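Local structure of CsuC (Acinetobacter baumannii, 6FJY) at residues 35-40 against 55-60; 89-94 against 115-120; 145-150 against 232-237. The protein probably serves as the periplasmic chaperone of Csu pilus assembly, holding the tip adhesin CsuE by donor-strand complementation before its incorporation into the pilus. All coordinates share one frame; numbering follows the deposited sequence.

Contact 1: 35-40 against 55-60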
ATOM      1  N   ILE A  35      -7.191  -3.861 -15.382  1.00 50.48           N
ATOM      2  CA  ILE A  35      -6.875  -2.669 -14.607  1.00 49.68           C
ATOM      3  C   ILE A  35      -7.465  -1.462 -15.318  1.00 49.33           C
ATOM      4  O   ILE A  35      -7.229  -1.269 -16.512  1.00 41.08           O
ATOM      5  CB  ILE A  35      -5.357  -2.499 -14.431  1.00 58.47           C
ATOM      6  CG1 ILE A  35      -4.754  -3.746 -13.778  1.00 66.11           C
ATOM      7  CG2 ILE A  35      -5.062  -1.315 -13.561  1.00 44.98           C
ATOM      8  CD1 ILE A  35      -4.210  -4.760 -14.778  1.00 63.24           C
ATOM      9  N   ARG A  36      -8.253  -0.669 -14.599  1.00 69.93           N
ATOM     10  CA  ARG A  36      -8.764   0.602 -15.103  1.00 54.25           C
ATOM     11  C   ARG A  36      -8.596   1.676 -14.034  1.00 48.53           C
ATOM     12  O   ARG A  36      -8.541   1.380 -12.840  1.00 30.27           O
ATOM     13  CB  ARG A  36     -10.237   0.500 -15.509  1.00 54.53           C
ATOM     14  CG  ARG A  36     -10.480  -0.304 -16.789  1.00 70.10           C
ATOM     15  CD  ARG A  36     -11.956  -0.549 -17.013  1.00 76.10           C
ATOM     16  NE  ARG A  36     -12.521  -1.427 -15.993  1.00 96.57           N
ATOM     17  CZ  ARG A  36     -13.816  -1.705 -15.881  1.00116.12           C
ATOM     18  NH1 ARG A  36     -14.689  -1.163 -16.722  1.00129.47           N
ATOM     19  NH2 ARG A  36     -14.243  -2.517 -14.923  1.00118.70           N
ATOM     20  N   VAL A  37      -8.482   2.934 -14.459  1.00 57.54           N
ATOM     21  CA  VAL A  37      -8.374   4.040 -13.513  1.00 56.80           C
ATOM     22  C   VAL A  37      -9.439   5.071 -13.865  1.00 40.53           C
ATOM     23  O   VAL A  37      -9.481   5.574 -14.991  1.00 32.30           O
ATOM     24  CB  VAL A  37      -6.973   4.677 -13.494  1.00 56.70           C
ATOM     25  CG1 VAL A  37      -6.915   5.821 -12.470  1.00 55.74           C
ATOM     26  CG2 VAL A  37      -5.933   3.635 -13.166  1.00 58.25           C
ATOM     27  N   PHE A  38     -10.272   5.400 -12.894  1.00 50.48           N
ATOM     28  CA  PHE A  38     -11.371   6.330 -13.064  1.00 57.52           C
ATOM     29  C   PHE A  38     -11.109   7.590 -12.258  1.00 50.09           C
ATOM     30  O   PHE A  38     -10.487   7.549 -11.197  1.00 41.09           O
ATOM     31  CB  PHE A  38     -12.696   5.700 -12.617  1.00 47.75           C
ATOM     32  CG  PHE A  38     -13.142   4.550 -13.476  1.00 69.84           C
ATOM     33  CD1 PHE A  38     -13.932   4.769 -14.595  1.00 70.86           C
ATOM     34  CD2 PHE A  38     -12.752   3.251 -13.183  1.00 69.53           C
ATOM     35  CE1 PHE A  38     -14.341   3.714 -15.385  1.00 76.06           C
ATOM     36  CE2 PHE A  38     -13.163   2.194 -13.971  1.00 72.47           C
ATOM     37  CZ  PHE A  38     -13.951   2.424 -15.073  1.00 81.70           C
ATOM     38  N   LYS A  39     -11.578   8.714 -12.788  1.00 61.17           N
ATOM     39  CA  LYS A  39     -11.548   9.955 -12.042  1.00 53.88           C
ATOM     40  C   LYS A  39     -12.698   9.946 -11.049  1.00 53.41           C
ATOM     41  O   LYS A  39     -13.788   9.447 -11.340  1.00 43.03           O
ATOM     42  CB  LYS A  39     -11.644  11.154 -12.974  1.00 55.30           C
ATOM     43  CG  LYS A  39     -11.096  12.441 -12.381  1.00 67.17           C
ATOM     44  CD  LYS A  39     -10.797  13.459 -13.477  1.00 66.96           C
ATOM     45  CE  LYS A  39     -10.108  14.705 -12.924  1.00 79.65           C
ATOM     46  NZ  LYS A  39      -9.771  15.682 -14.013  1.00 84.65           N
ATOM     47  N   TRP A  40     -12.423  10.454  -9.852  1.00 59.53           N
ATOM     48  CA  TRP A  40     -13.312  10.357  -8.705  1.00 55.77           C
ATOM     49  C   TRP A  40     -13.655  11.762  -8.233  1.00 58.91           C
ATOM     50  O   TRP A  40     -12.759  12.536  -7.884  1.00 57.75           O
ATOM     51  CB  TRP A  40     -12.627   9.547  -7.607  1.00 50.81           C
ATOM     52  CG  TRP A  40     -13.366   9.390  -6.325  1.00 50.97           C
ATOM     53  CD1 TRP A  40     -14.684   9.597  -6.095  1.00 53.41           C
ATOM     54  CD2 TRP A  40     -12.793   8.986  -5.071  1.00 45.07           C
ATOM     55  NE1 TRP A  40     -14.977   9.347  -4.770  1.00 51.14           N
ATOM     56  CE2 TRP A  40     -13.831   8.967  -4.124  1.00 45.49           C
ATOM     57  CE3 TRP A  40     -11.502   8.632  -4.668  1.00 45.47           C
ATOM     58  CZ2 TRP A  40     -13.625   8.621  -2.793  1.00 46.09           C
ATOM     59  CZ3 TRP A  40     -11.291   8.296  -3.342  1.00 47.51           C
ATOM     60  CH2 TRP A  40     -12.357   8.290  -2.418  1.00 48.94           C
ATOM     61  N   ILE A  55      -4.236   9.577 -15.890  1.00 64.39           N
ATOM     62  CA  ILE A  55      -3.452   8.506 -15.290  1.00 55.72           C
ATOM     63  C   ILE A  55      -3.678   7.252 -16.116  1.00 55.31           C
ATOM     64  O   ILE A  55      -4.794   6.718 -16.172  1.00 38.10           O
ATOM     65  CB  ILE A  55      -3.836   8.269 -13.823  1.00 51.15           C
ATOM     66  CG1 ILE A  55      -3.581   9.527 -13.010  1.00 58.29           C
ATOM     67  CG2 ILE A  55      -3.036   7.117 -13.255  1.00 59.70           C
ATOM     68  CD1 ILE A  55      -2.176  10.003 -13.142  1.00 68.74           C
ATOM     69  N   ILE A  56      -2.620   6.776 -16.749  1.00 52.53           N
ATOM     70  CA  ILE A  56      -2.721   5.650 -17.664  1.00 59.90           C
ATOM     71  C   ILE A  56      -2.102   4.430 -16.985  1.00 60.75           C
ATOM     72  O   ILE A  56      -0.916   4.459 -16.628  1.00 59.77           O
ATOM     73  CB  ILE A  56      -2.060   5.973 -19.010  1.00 59.74           C
ATOM     74  CG1 ILE A  56      -2.763   7.199 -19.610  1.00 60.90           C
ATOM     75  CG2 ILE A  56      -2.215   4.800 -19.973  1.00 48.97           C
ATOM     76  CD1 ILE A  56      -2.265   7.620 -20.971  1.00 67.21           C
ATOM     77  N   PRO A  57      -2.869   3.369 -16.736  1.00 66.83           N
ATOM     78  CA  PRO A  57      -2.280   2.153 -16.149  1.00 51.49           C
ATOM     79  C   PRO A  57      -1.598   1.324 -17.214  1.00 55.66           C
ATOM     80  O   PRO A  57      -2.093   1.183 -18.337  1.00 44.06           O
ATOM     81  CB  PRO A  57      -3.492   1.408 -15.581  1.00 47.74           C
ATOM     82  CG  PRO A  57      -4.618   1.808 -16.523  1.00 55.78           C
ATOM     83  CD  PRO A  57      -4.325   3.246 -16.951  1.00 52.27           C
ATOM     84  N   SER A  58      -0.450   0.763 -16.847  1.00 57.12           N
ATOM     85  CA  SER A  58       0.301  -0.107 -17.737  1.00 48.60           C
ATOM     86  C   SER A  58       0.689  -1.353 -16.951  1.00 51.37           C
ATOM     87  O   SER A  58       1.428  -1.248 -15.947  1.00 34.82           O
ATOM     88  CB  SER A  58       1.530   0.615 -18.290  1.00 41.56           C
ATOM     89  OG  SER A  58       2.274  -0.235 -19.155  1.00 60.87           O
ATOM     90  N   PRO A  59       0.247  -2.547 -17.368  1.00 51.48           N
ATOM     91  CA  PRO A  59      -0.635  -2.778 -18.511  1.00 52.48           C
ATOM     92  C   PRO A  59      -2.110  -2.615 -18.139  1.00 49.37           C
ATOM     93  O   PRO A  59      -2.434  -2.618 -16.956  1.00 37.60           O
ATOM     94  CB  PRO A  59      -0.339  -4.236 -18.872  1.00 53.58           C
ATOM     95  CG  PRO A  59      -0.138  -4.874 -17.522  1.00 54.35           C
ATOM     96  CD  PRO A  59       0.572  -3.807 -16.669  1.00 44.94           C
ATOM     97  N   PRO A  60      -2.987  -2.453 -19.132  1.00 59.11           N
ATOM     98  CA  PRO A  60      -4.428  -2.448 -18.825  1.00 59.67           C
ATOM     99  C   PRO A  60      -4.988  -3.844 -18.551  1.00 57.99           C
ATOM    100  O   PRO A  60      -6.066  -3.953 -17.958  1.00 42.00           O
ATOM    101  CB  PRO A  60      -5.056  -1.785 -20.062  1.00 41.90           C
ATOM    102  CG  PRO A  60      -4.078  -2.078 -21.167  1.00 45.46           C
ATOM    103  CD  PRO A  60      -2.716  -2.111 -20.545  1.00 50.81           C
TER
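The planar Arg36 guanidinium has the Phe38 ring over one face: CE2 lies 4.1 Å above the plane, offset toward the rim. Both side chains leave strand 35-40 on the side away from 55-60. At the strand's far end the Trp40 indole takes part in a cation-pi contact with Arg89 and meets the ring of Tyr196 edge-to-face. Toward 55-60 point Ile35 and Val37, whose side-chain partners there are apolar. Ile35 CG2, anti to the backbone N, slides past the ring of Pro57, 3.7 Å from Pro57 CB, while Val37 CG2 meets Pro57 CG at 4.0 Å. The other Val37 branch, CG1, crosses obliquely to Ile55 CB. Here the two strands run nearly antiparallel, their segment axes approaching to 6.8 Å, with 35-40 bonded to strand 85-95 and 55-58, through Ile56, to strand 69-76 of the Ig-like, PapD-type N-terminal domain. After Ser58 a cis peptide before Pro59 turns the chain over toward Ile35, and Ile35 N donates to Pro60 O at 2.8 Å, nearly straight (166°) but from above the carbonyl plane. Ile35 CD1, carried on a chi2 of 94° well off a staggered value, reaches 3.5 Å from Pro59 O.

Contact 2: 89-94 against 115-120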
ATOM      1  N   ARG A  89      -9.984   6.405  -8.715  1.00 55.50           N
ATOM      2  CA  ARG A  89     -10.207   5.061  -8.189  1.00 49.79           C
ATOM      3  C   ARG A  89      -9.484   4.104  -9.112  1.00 46.42           C
ATOM      4  O   ARG A  89      -9.712   4.126 -10.327  1.00 45.62           O
ATOM      5  CB  ARG A  89     -11.687   4.682  -8.129  1.00 44.92           C
ATOM      6  CG  ARG A  89     -12.568   5.560  -7.225  1.00 66.14           C
ATOM      7  CD  ARG A  89     -12.255   5.505  -5.741  1.00 70.23           C
ATOM      8  NE  ARG A  89     -12.430   4.190  -5.154  1.00 66.72           N
ATOM      9  CZ  ARG A  89     -12.471   3.965  -3.847  1.00 65.41           C
ATOM     10  NH1 ARG A  89     -12.362   4.969  -2.986  1.00 63.25           N
ATOM     11  NH2 ARG A  89     -12.609   2.730  -3.399  1.00 77.58           N
ATOM     12  N   LEU A  90      -8.584   3.303  -8.543  1.00 55.34           N
ATOM     13  CA  LEU A  90      -7.969   2.190  -9.250  1.00 48.93           C
ATOM     14  C   LEU A  90      -8.891   0.982  -9.115  1.00 51.55           C
ATOM     15  O   LEU A  90      -9.266   0.611  -7.996  1.00 33.36           O
ATOM     16  CB  LEU A  90      -6.592   1.891  -8.666  1.00 53.99           C
ATOM     17  CG  LEU A  90      -5.930   0.584  -9.093  1.00 46.03           C
ATOM     18  CD1 LEU A  90      -5.739   0.548 -10.578  1.00 37.77           C
ATOM     19  CD2 LEU A  90      -4.616   0.366  -8.364  1.00 45.65           C
ATOM     20  N   ILE A  91      -9.282   0.392 -10.250  1.00 56.32           N
ATOM     21  CA  ILE A  91     -10.184  -0.757 -10.269  1.00 56.88           C
ATOM     22  C   ILE A  91      -9.472  -1.921 -10.947  1.00 46.00           C
ATOM     23  O   ILE A  91      -9.207  -1.881 -12.158  1.00 33.49           O
ATOM     24  CB  ILE A  91     -11.506  -0.458 -10.985  1.00 65.24           C
ATOM     25  CG1 ILE A  91     -12.232   0.736 -10.368  1.00 57.44           C
ATOM     26  CG2 ILE A  91     -12.401  -1.689 -10.902  1.00 66.88           C
ATOM     27  CD1 ILE A  91     -12.686   0.500  -8.968  1.00 68.43           C
ATOM     28  N   VAL A  92      -9.194  -2.974 -10.186  1.00 52.22           N
ATOM     29  CA  VAL A  92      -8.598  -4.176 -10.754  1.00 60.11           C
ATOM     30  C   VAL A  92      -9.509  -5.374 -10.494  1.00 54.96           C
ATOM     31  O   VAL A  92      -9.934  -5.625  -9.355  1.00 37.18           O
ATOM     32  CB  VAL A  92      -7.151  -4.412 -10.271  1.00 55.89           C
ATOM     33  CG1 VAL A  92      -6.665  -3.291  -9.352  1.00 48.46           C
ATOM     34  CG2 VAL A  92      -6.957  -5.805  -9.713  1.00 54.67           C
ATOM     35  N   ASP A  93      -9.853  -6.066 -11.575  1.00 65.45           N
ATOM     36  CA  ASP A  93     -10.766  -7.200 -11.573  1.00 69.53           C
ATOM     37  C   ASP A  93      -9.956  -8.490 -11.694  1.00 78.14           C
ATOM     38  O   ASP A  93      -9.226  -8.674 -12.675  1.00 79.47           O
ATOM     39  CB  ASP A  93     -11.744  -7.060 -12.736  1.00 64.99           C
ATOM     40  CG  ASP A  93     -12.785  -5.989 -12.491  1.00 65.70           C
ATOM     41  OD1 ASP A  93     -13.536  -6.125 -11.510  1.00 63.97           O
ATOM     42  OD2 ASP A  93     -12.844  -5.006 -13.267  1.00 62.82           O
ATOM     43  N   GLU A  94     -10.090  -9.379 -10.705  1.00 87.13           N
ATOM     44  CA  GLU A  94      -9.273 -10.588 -10.583  1.00 83.18           C
ATOM     45  C   GLU A  94     -10.127 -11.816 -10.874  1.00 77.02           C
ATOM     46  O   GLU A  94     -11.084 -12.098 -10.146  1.00 72.01           O
ATOM     47  CB  GLU A  94      -8.654 -10.689  -9.184  1.00 82.46           C
ATOM     48  CG  GLU A  94      -7.651 -11.845  -8.971  1.00 85.65           C
ATOM     49  CD  GLU A  94      -8.278 -13.072  -8.305  1.00 96.71           C
ATOM     50  OE1 GLU A  94      -9.501 -13.062  -8.050  1.00100.37           O
ATOM     51  OE2 GLU A  94      -7.550 -14.049  -8.032  1.00 94.70           O
ATOM     52  N   ARG A 115     -12.963  -7.952  -7.161  1.00 50.85           N
ATOM     53  CA  ARG A 115     -12.823  -6.607  -7.692  1.00 50.38           C
ATOM     54  C   ARG A 115     -12.296  -5.714  -6.576  1.00 57.33           C
ATOM     55  O   ARG A 115     -12.911  -5.617  -5.511  1.00 40.81           O
ATOM     56  CB  ARG A 115     -14.156  -6.087  -8.224  1.00 67.04           C
ATOM     57  CG  ARG A 115     -14.106  -4.684  -8.837  1.00 72.66           C
ATOM     58  CD  ARG A 115     -15.433  -4.401  -9.515  1.00 83.95           C
ATOM     59  NE  ARG A 115     -15.429  -3.176 -10.303  1.00101.50           N
ATOM     60  CZ  ARG A 115     -16.312  -2.195 -10.167  1.00105.54           C
ATOM     61  NH1 ARG A 115     -17.285  -2.293  -9.271  1.00 92.04           N
ATOM     62  NH2 ARG A 115     -16.231  -1.118 -10.935  1.00115.40           N
ATOM     63  N   TYR A 116     -11.160  -5.074  -6.815  1.00 60.91           N
ATOM     64  CA  TYR A 116     -10.550  -4.172  -5.849  1.00 50.95           C
ATOM     65  C   TYR A 116     -10.806  -2.742  -6.287  1.00 50.10           C
ATOM     66  O   TYR A 116     -10.433  -2.353  -7.400  1.00 41.56           O
ATOM     67  CB  TYR A 116      -9.047  -4.414  -5.719  1.00 46.02           C
ATOM     68  CG  TYR A 116      -8.689  -5.713  -5.039  1.00 56.60           C
ATOM     69  CD1 TYR A 116      -8.623  -6.903  -5.756  1.00 65.51           C
ATOM     70  CD2 TYR A 116      -8.381  -5.744  -3.687  1.00 59.98           C
ATOM     71  CE1 TYR A 116      -8.290  -8.096  -5.131  1.00 71.90           C
ATOM     72  CE2 TYR A 116      -8.049  -6.934  -3.052  1.00 67.35           C
ATOM     73  CZ  TYR A 116      -8.004  -8.101  -3.778  1.00 69.03           C
ATOM     74  OH  TYR A 116      -7.669  -9.277  -3.159  1.00 70.00           O
ATOM     75  N   SER A 117     -11.470  -1.980  -5.425  1.00 60.88           N
ATOM     76  CA  SER A 117     -11.629  -0.542  -5.594  1.00 58.57           C
ATOM     77  C   SER A 117     -10.631   0.131  -4.658  1.00 48.02           C
ATOM     78  O   SER A 117     -10.740   0.029  -3.431  1.00 30.21           O
ATOM     79  CB  SER A 117     -13.062  -0.096  -5.307  1.00 48.82           C
ATOM     80  OG  SER A 117     -13.198   1.299  -5.548  1.00 36.50           O
ATOM     81  N   ILE A 118      -9.632   0.785  -5.239  1.00 49.17           N
ATOM     82  CA  ILE A 118      -8.470   1.264  -4.511  1.00 47.09           C
ATOM     83  C   ILE A 118      -8.371   2.785  -4.681  1.00 57.10           C
ATOM     84  O   ILE A 118      -8.396   3.269  -5.814  1.00 29.07           O
ATOM     85  CB  ILE A 118      -7.179   0.577  -4.980  1.00 55.08           C
ATOM     86  CG1 ILE A 118      -7.128  -0.857  -4.419  1.00 51.38           C
ATOM     87  CG2 ILE A 118      -5.964   1.385  -4.599  1.00 59.71           C
ATOM     88  CD1 ILE A 118      -6.011  -1.696  -5.012  1.00 46.49           C
ATOM     89  N   PRO A 119      -8.260   3.554  -3.598  1.00 51.59           N
ATOM     90  CA  PRO A 119      -8.155   5.010  -3.744  1.00 45.78           C
ATOM     91  C   PRO A 119      -6.770   5.412  -4.222  1.00 48.74           C
ATOM     92  O   PRO A 119      -5.749   4.926  -3.730  1.00 33.89           O
ATOM     93  CB  PRO A 119      -8.415   5.516  -2.325  1.00 42.12           C
ATOM     94  CG  PRO A 119      -7.841   4.413  -1.452  1.00 44.79           C
ATOM     95  CD  PRO A 119      -8.156   3.133  -2.184  1.00 50.73           C
ATOM     96  N   LEU A 120      -6.745   6.342  -5.162  1.00 51.33           N
ATOM     97  CA  LEU A 120      -5.510   6.805  -5.772  1.00 50.19           C
ATOM     98  C   LEU A 120      -5.509   8.327  -5.810  1.00 36.74           C
ATOM     99  O   LEU A 120      -6.500   8.937  -6.226  1.00 34.11           O
ATOM    100  CB  LEU A 120      -5.382   6.237  -7.177  1.00 42.61           C
ATOM    101  CG  LEU A 120      -4.181   6.744  -7.960  1.00 51.04           C
ATOM    102  CD1 LEU A 120      -2.849   6.265  -7.323  1.00 42.00           C
ATOM    103  CD2 LEU A 120      -4.314   6.310  -9.380  1.00 44.17           C
TER
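Four backbone hydrogen bonds lace these antiparallel strands together, in the two hydrogen-bonded pairs Leu90–Ile118 and Val92–Tyr116. All lie in their carbonyl planes; Leu90 N to Ile118 O is the shortest at 2.7 Å, and Tyr116 N to Val92 O the straightest at 175°. Between them CA-H...O contacts fill in, such as Ile91 CA to Tyr116 O at 3.3 Å. Polar side chains share one face. The Arg89 chain bends at chi2 and chi3 so that its guanidinium edge meets Ser117 OG: NH2 donates nearly in plane at 2.6 Å, NE only weakly, with Pro119 N over the centre of one face. Asp93 OD1 makes a long salt bridge to Arg115 NE, 3.7 Å, with carboxylate and guanidinium planes almost coplanar, and Ile91 CG2 abuts that same NE at 3.4 Å. Apolar packing takes the other face, where Leu90 CB lies alongside Ile118 CB at 4.0 Å. Arg89 NH2 also salt-bridges the backbone of the partner protein, probably its terminal carboxylate. Strand 85-95 has strand 31-41 on its other side, while residues 115-117 pair in parallel with a strand of the partner chain, consistent with the chaperone G1 strand completing a pilin subunit by donor-strand complementation.

Contact 3: 145-150 against 232-237; sequences AKPVLQ and ELIEIT
Leu149 is the side chain to look at first. Its CG stands anti to the carbonyl carbon and beside the backbone N (chi1 -58°), so the branch leads back toward the earlier residues of 145-150 and brings CD1 within 3.8 Å of Ile234 CD1, the two chains crossing at about a right angle. Ile234 reaches there fully extended: CG1 is anti to the backbone N and chi2 is trans, which pushes CD1 forward and sets CG2 in the crowded position between N and the carbonyl carbon. Ile234 CD1 also meets Pro147 CG at 3.8 Å, so this one tip bridges the proline ring and the leucine. Ile236 is less relaxed. With chi1 at 150° it is turned well off staggering, as it is at chi2, and its CD1 sits close against backbone Gln150 C, 3.3 Å away, as well as 3.6 Å from Leu149 CB.

These two segments bring the first and last strands of the second domain, probably Ig-like as in PapD-type chaperones, side by side: 149-154 and 232-238 run parallel in the middle of its five-stranded sheet. Strand 173-175 covers the Leu149–Ile234 cluster through Ala173 and Leu175, and Ile236 packs on Ile221 and Leu165 of the flanking strands. The parallel pairing is only beginning here: Thr237 N gives a weak hydrogen bond to Leu149 O at 3.5 Å, and the bridge pair is Gln150 with Thr237. Gln150 CA comes within 3.1 Å of Thr237 O in a CA-H...O contact. Above that pair Gln150 CG lies 3.8 Å from Thr237 OG1, the hydroxyl held between its own N and carbonyl carbon, while the glutamine runs on extended beyond CG.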
ATOM      1  N   ALA A 145      -3.401  22.477   3.088  1.00 68.60           N
ATOM      2  CA  ALA A 145      -3.015  21.103   2.751  1.00 77.30           C
ATOM      3  C   ALA A 145      -3.454  20.142   3.864  1.00 74.01           C
ATOM      4  O   ALA A 145      -2.659  19.437   4.490  1.00 66.70           O
ATOM      5  CB  ALA A 145      -1.516  21.022   2.496  1.00 75.85           C
ATOM      6  N   LYS A 146      -4.759  20.160   4.114  1.00 67.68           N
ATOM      7  CA  LYS A 146      -5.410  19.371   5.149  1.00 59.73           C
ATOM      8  C   LYS A 146      -6.905  19.412   4.887  1.00 60.85           C
ATOM      9  O   LYS A 146      -7.365  20.197   4.051  1.00 63.71           O
ATOM     10  CB  LYS A 146      -5.096  19.921   6.548  1.00 54.32           C
ATOM     11  CG  LYS A 146      -5.554  21.376   6.719  1.00 78.22           C
ATOM     12  CD  LYS A 146      -5.133  21.956   8.060  1.00 84.44           C
ATOM     13  CE  LYS A 146      -5.797  21.247   9.224  1.00 86.63           C
ATOM     14  NZ  LYS A 146      -5.326  21.814  10.526  1.00 97.61           N
ATOM     15  N   PRO A 147      -7.678  18.530   5.506  1.00 60.05           N
ATOM     16  CA  PRO A 147      -9.136  18.665   5.423  1.00 49.42           C
ATOM     17  C   PRO A 147      -9.656  19.711   6.398  1.00 57.22           C
ATOM     18  O   PRO A 147      -9.184  19.814   7.529  1.00 49.52           O
ATOM     19  CB  PRO A 147      -9.645  17.263   5.775  1.00 48.56           C
ATOM     20  CG  PRO A 147      -8.561  16.661   6.607  1.00 55.38           C
ATOM     21  CD  PRO A 147      -7.271  17.220   6.044  1.00 53.76           C
ATOM     22  N   VAL A 148     -10.631  20.496   5.940  1.00 66.00           N
ATOM     23  CA  VAL A 148     -11.332  21.483   6.762  1.00 68.01           C
ATOM     24  C   VAL A 148     -12.816  21.176   6.640  1.00 59.49           C
ATOM     25  O   VAL A 148     -13.431  21.476   5.608  1.00 48.95           O
ATOM     26  CB  VAL A 148     -11.047  22.933   6.334  1.00 61.72           C
ATOM     27  CG1 VAL A 148     -11.807  23.891   7.220  1.00 55.56           C
ATOM     28  CG2 VAL A 148      -9.555  23.241   6.391  1.00 55.60           C
ATOM     29  N   LEU A 149     -13.396  20.591   7.681  1.00 58.31           N
ATOM     30  CA  LEU A 149     -14.695  19.946   7.551  1.00 71.74           C
ATOM     31  C   LEU A 149     -15.778  20.712   8.299  1.00 77.96           C
ATOM     32  O   LEU A 149     -15.584  21.147   9.438  1.00 72.14           O
ATOM     33  CB  LEU A 149     -14.647  18.492   8.043  1.00 57.85           C
ATOM     34  CG  LEU A 149     -13.636  17.583   7.346  1.00 58.03           C
ATOM     35  CD1 LEU A 149     -13.755  16.138   7.819  1.00 64.63           C
ATOM     36  CD2 LEU A 149     -13.805  17.655   5.842  1.00 61.31           C
ATOM     37  N   GLN A 150     -16.926  20.843   7.642  1.00 78.29           N
ATOM     38  CA  GLN A 150     -18.125  21.417   8.222  1.00 75.55           C
ATOM     39  C   GLN A 150     -19.287  20.477   7.954  1.00 61.74           C
ATOM     40  O   GLN A 150     -19.276  19.709   6.991  1.00 54.12           O
ATOM     41  CB  GLN A 150     -18.416  22.801   7.628  1.00 81.42           C
ATOM     42  CG  GLN A 150     -17.676  23.920   8.307  1.00 80.09           C
ATOM     43  CD  GLN A 150     -17.742  25.205   7.528  1.00 82.64           C
ATOM     44  OE1 GLN A 150     -18.642  25.407   6.714  1.00 77.63           O
ATOM     45  NE2 GLN A 150     -16.763  26.074   7.747  1.00 98.23           N
ATOM     46  N   GLU A 232      -5.630  10.878  13.292  1.00 74.75           N
ATOM     47  CA  GLU A 232      -5.752  12.161  13.960  1.00 80.61           C
ATOM     48  C   GLU A 232      -7.211  12.392  14.304  1.00 72.23           C
ATOM     49  O   GLU A 232      -8.106  12.130  13.493  1.00 57.94           O
ATOM     50  CB  GLU A 232      -5.253  13.320  13.086  1.00 86.59           C
ATOM     51  CG  GLU A 232      -3.912  13.098  12.409  1.00 94.65           C
ATOM     52  CD  GLU A 232      -2.743  13.449  13.299  1.00 99.91           C
ATOM     53  OE1 GLU A 232      -2.975  13.849  14.457  1.00104.67           O
ATOM     54  OE2 GLU A 232      -1.589  13.328  12.838  1.00107.04           O
ATOM     55  N   LEU A 233      -7.438  12.859  15.526  1.00 83.77           N
ATOM     56  CA  LEU A 233      -8.759  13.288  15.949  1.00 93.99           C
ATOM     57  C   LEU A 233      -9.036  14.651  15.331  1.00100.89           C
ATOM     58  O   LEU A 233      -8.329  15.625  15.612  1.00112.63           O
ATOM     59  CB  LEU A 233      -8.830  13.351  17.473  1.00105.24           C
ATOM     60  CG  LEU A 233     -10.167  13.716  18.117  1.00111.93           C
ATOM     61  CD1 LEU A 233     -11.217  12.689  17.755  1.00118.45           C
ATOM     62  CD2 LEU A 233     -10.019  13.810  19.627  1.00115.23           C
ATOM     63  N   ILE A 234     -10.048  14.712  14.475  1.00 87.45           N
ATOM     64  CA  ILE A 234     -10.357  15.897  13.694  1.00 79.78           C
ATOM     65  C   ILE A 234     -11.700  16.436  14.163  1.00 78.85           C
ATOM     66  O   ILE A 234     -12.620  15.661  14.457  1.00 60.09           O
ATOM     67  CB  ILE A 234     -10.364  15.566  12.188  1.00 84.92           C
ATOM     68  CG1 ILE A 234     -10.698  16.802  11.354  1.00 88.41           C
ATOM     69  CG2 ILE A 234     -11.319  14.414  11.888  1.00 82.63           C
ATOM     70  CD1 ILE A 234     -10.532  16.573   9.867  1.00 92.47           C
ATOM     71  N   GLU A 235     -11.794  17.758  14.291  1.00 83.03           N
ATOM     72  CA  GLU A 235     -13.024  18.407  14.718  1.00 79.94           C
ATOM     73  C   GLU A 235     -13.713  19.058  13.528  1.00 86.10           C
ATOM     74  O   GLU A 235     -13.066  19.685  12.684  1.00 90.41           O
ATOM     75  CB  GLU A 235     -12.764  19.436  15.814  1.00 86.28           C
ATOM     76  CG  GLU A 235     -11.683  20.449  15.519  1.00 86.37           C
ATOM     77  CD  GLU A 235     -11.413  21.341  16.725  1.00 88.96           C
ATOM     78  OE1 GLU A 235     -11.398  20.809  17.860  1.00 81.32           O
ATOM     79  OE2 GLU A 235     -11.235  22.566  16.536  1.00 80.52           O
ATOM     80  N   ILE A 236     -15.030  18.897  13.465  1.00 85.10           N
ATOM     81  CA  ILE A 236     -15.838  19.386  12.359  1.00 80.42           C
ATOM     82  C   ILE A 236     -16.994  20.183  12.946  1.00 83.12           C
ATOM     83  O   ILE A 236     -17.773  19.656  13.752  1.00 75.15           O
ATOM     84  CB  ILE A 236     -16.342  18.238  11.464  1.00 86.91           C
ATOM     85  CG1 ILE A 236     -17.678  18.586  10.815  1.00 87.69           C
ATOM     86  CG2 ILE A 236     -16.434  16.938  12.239  1.00 87.03           C
ATOM     87  CD1 ILE A 236     -17.882  17.892   9.506  1.00 89.77           C
ATOM     88  N   THR A 237     -17.081  21.457  12.574  1.00 90.79           N
ATOM     89  CA  THR A 237     -18.059  22.380  13.125  1.00 95.61           C
ATOM     90  C   THR A 237     -19.280  22.477  12.215  1.00 95.05           C
ATOM     91  O   THR A 237     -19.233  22.129  11.032  1.00 97.74           O
ATOM     92  CB  THR A 237     -17.427  23.759  13.323  1.00100.72           C
ATOM     93  OG1 THR A 237     -17.089  24.318  12.048  1.00 97.19           O
ATOM     94  CG2 THR A 237     -16.160  23.630  14.154  1.00 96.19           C
TER

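How the contacts relate
From the N terminus the chain first closes at contact 1, where 55-60 returns on 35-40 after a 14-residue excursion. It next closes at contact 2, where 115-120 comes back on 89-94 past a connection that is partly unmodelled. Contact 3 spans most of the second domain, bringing 232-237 to 145-150. The three follow in series, none nested or crossing. Contacts 1 and 2 adjoin in one sheet of the PapD-type N-terminal domain, because strands 31-41 and 85-95 are neighbours: Phe38 O probably accepts a hydrogen bond from Arg89 N at 2.8 Å. Contact 3 lies on the opposite side of the chain's centre, its centre about 30 Å from that of contact 1.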